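Local coordinates for protein A-adding tRNA nucleotidyltransferase (Aquifex aeolicus, PDB 4WBY) that adds the terminal adenosine to the CC end of tRNA, using ATP and magnesium, as a member of the tRNA nucleotidyltransferase/poly(A) polymerase family, at residues A170-G175 with L220-L225. Residues are numbered along the deposited sequence; the frame is centred on the assembly and turned at random.
With SO4 (sulfate ion), chain D.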
loop_
_atom_site.group_PDB
_atom_site.type_symbol
_atom_site.label_atom_id
_atom_site.label_comp_id
_atom_site.label_asym_id
_atom_site.label_seq_id
_atom_site.Cartn_x
_atom_site.Cartn_y
_atom_site.Cartn_z
ATOM N N ALA A 170 11.872 0.140 -4.726
ATOM C CA ALA A 170 12.748 -1.001 -4.444
ATOM C C ALA A 170 12.551 -1.488 -3.023
ATOM O O ALA A 170 12.514 -2.695 -2.758
ATOM C CB ALA A 170 14.210 -0.633 -4.671
ATOM N N LEU A 171 12.425 -0.538 -2.104
ATOM C CA LEU A 171 12.309 -0.870 -0.695
ATOM C C LEU A 171 10.915 -1.409 -0.379
ATOM O O LEU A 171 10.766 -2.282 0.478
ATOM C CB LEU A 171 12.646 0.359 0.156
ATOM C CG LEU A 171 14.030 0.955 -0.143
ATOM C CD1 LEU A 171 14.361 2.100 0.810
ATOM C CD2 LEU A 171 15.112 -0.133 -0.115
ATOM N N ARG A 172 9.898 -0.922 -1.089
ATOM C CA ARG A 172 8.554 -1.487 -0.928
ATOM C C ARG A 172 8.531 -2.964 -1.338
ATOM O O ARG A 172 8.016 -3.808 -0.600
ATOM C CB ARG A 172 7.505 -0.708 -1.725
ATOM C CG ARG A 172 6.138 -1.397 -1.733
ATOM C CD ARG A 172 4.999 -0.430 -2.066
ATOM N NE ARG A 172 5.133 0.219 -3.370
ATOM C CZ ARG A 172 4.650 -0.262 -4.509
ATOM N NH1 ARG A 172 4.006 -1.421 -4.533
ATOM N NH2 ARG A 172 4.810 0.424 -5.633
ATOM N N PHE A 173 9.102 -3.289 -2.499
ATOM C CA PHE A 173 9.101 -4.687 -2.922
ATOM C C PHE A 173 10.013 -5.541 -2.045
ATOM O O PHE A 173 9.657 -6.677 -1.719
ATOM C CB PHE A 173 9.484 -4.818 -4.400
ATOM C CG PHE A 173 8.448 -4.247 -5.329
ATOM C CD1 PHE A 173 7.144 -4.726 -5.312
ATOM C CD2 PHE A 173 8.761 -3.216 -6.196
ATOM C CE1 PHE A 173 6.173 -4.198 -6.159
ATOM C CE2 PHE A 173 7.804 -2.691 -7.049
ATOM C CZ PHE A 173 6.503 -3.177 -7.028
ATOM N N ALA A 174 11.163 -5.000 -1.640
ATOM C CA ALA A 174 12.053 -5.757 -0.751
ATOM C C ALA A 174 11.339 -6.098 0.558
ATOM O O ALA A 174 11.392 -7.241 1.026
ATOM C CB ALA A 174 13.352 -4.986 -0.477
ATOM N N GLY A 175 10.656 -5.118 1.145
ATOM C CA GLY A 175 9.963 -5.349 2.402
ATOM C C GLY A 175 8.748 -6.253 2.251
ATOM O O GLY A 175 8.507 -7.131 3.083
ATOM N N LEU A 220 5.936 -1.956 8.262
ATOM C CA LEU A 220 6.998 -1.768 9.253
ATOM C C LEU A 220 8.357 -2.222 8.703
ATOM O O LEU A 220 9.361 -1.539 8.889
ATOM C CB LEU A 220 6.681 -2.504 10.563
ATOM C CG LEU A 220 7.722 -2.295 11.673
ATOM C CD1 LEU A 220 8.042 -0.807 11.875
ATOM C CD2 LEU A 220 7.258 -2.921 12.980
ATOM N N GLU A 221 8.385 -3.356 8.004
ATOM C CA GLU A 221 9.632 -3.812 7.396
ATOM C C GLU A 221 10.114 -2.825 6.338
ATOM O O GLU A 221 11.320 -2.591 6.186
ATOM C CB GLU A 221 9.461 -5.197 6.774
ATOM C CG GLU A 221 9.438 -6.340 7.786
ATOM C CD GLU A 221 8.082 -6.598 8.422
ATOM O OE1 GLU A 221 7.117 -5.855 8.141
ATOM O OE2 GLU A 221 7.995 -7.561 9.220
ATOM N N ILE A 222 9.173 -2.252 5.598
ATOM C CA ILE A 222 9.526 -1.264 4.592
ATOM C C ILE A 222 10.095 -0.011 5.269
ATOM O O ILE A 222 11.091 0.551 4.804
ATOM C CB ILE A 222 8.318 -0.916 3.709
ATOM C CG1 ILE A 222 7.878 -2.157 2.912
ATOM C CG2 ILE A 222 8.635 0.234 2.759
ATOM C CD1 ILE A 222 6.507 -2.021 2.253
ATOM N N LEU A 223 9.481 0.414 6.373
ATOM C CA LEU A 223 10.001 1.546 7.134
ATOM C C LEU A 223 11.415 1.284 7.655
ATOM O O LEU A 223 12.236 2.198 7.694
ATOM C CB LEU A 223 9.079 1.900 8.308
ATOM C CG LEU A 223 7.757 2.548 7.885
ATOM C CD1 LEU A 223 6.838 2.746 9.092
ATOM C CD2 LEU A 223 7.989 3.865 7.153
ATOM N N GLU A 224 11.704 0.050 8.071
ATOM C CA GLU A 224 13.069 -0.276 8.487
ATOM C C GLU A 224 14.060 -0.113 7.334
ATOM O O GLU A 224 15.191 0.328 7.536
ATOM C CB GLU A 224 13.155 -1.696 9.045
ATOM C CG GLU A 224 12.620 -1.846 10.465
ATOM C CD GLU A 224 13.623 -1.427 11.537
ATOM O OE1 GLU A 224 14.551 -0.633 11.242
ATOM O OE2 GLU A 224 13.480 -1.903 12.683
ATOM N N LEU A 225 13.633 -0.459 6.119
ATOM C CA LEU A 225 14.474 -0.247 4.945
ATOM C C LEU A 225 14.605 1.251 4.647
ATOM O O LEU A 225 15.686 1.724 4.298
ATOM C CB LEU A 225 13.918 -0.999 3.725
ATOM C CG LEU A 225 14.006 -2.525 3.844
ATOM C CD1 LEU A 225 13.120 -3.211 2.823
ATOM C CD2 LEU A 225 15.447 -3.006 3.708
HETATM S S SO4 D . 2.365 -3.615 -7.734
HETATM O O1 SO4 D . 3.084 -4.324 -8.809
HETATM O O2 SO4 D . 2.206 -4.540 -6.616
HETATM O O3 SO4 D . 3.092 -2.419 -7.309
HETATM O O4 SO4 D . 1.045 -3.247 -8.234
#
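Bare backbone meets side chains where G175 faces I222 and L225: a CB on the glycine would point at the partner helix and run into I222 CG1, and its absence lets the CA atoms of G175 and I222 come within 4.7 Å. L225 reaches over this turn, with CD1 3.5 Å from both L171 O and G175 N, the carbonyl and amide that pair within helix 165-177. The same methyl touches A174 CB, while L225 CB lies 4.0 Å from L171 CB, the two leucine side chains slanting across one another. I222 sits on the other flank. Its CG1, anti to the carbonyl carbon (chi1 -64°), rests on G175 CA, and CD1 reaches R172 O at 3.7 Å, alongside the base of the arginine side chain. An alanine at I222 would probably open a gap over G175 CA and beside R172 CG. The axes of 170-175 and 220-225 approach to 8.3 Å, their N-to-C directions 133° apart; helices 165-177 and 219-228 probably belong to the neck of this seahorse-shaped enzyme, and A170, L171 and R172 bind ATP. R172 CB points away from 220-225 and the chain bends at chi3; NE forms a salt bridge with E209, and NH1 donates a nearly straight bond (173°) to sulfate O3, in the guanidinium plane. R176 and R35 also bind this sulfate, probably from the crystallisation liquor.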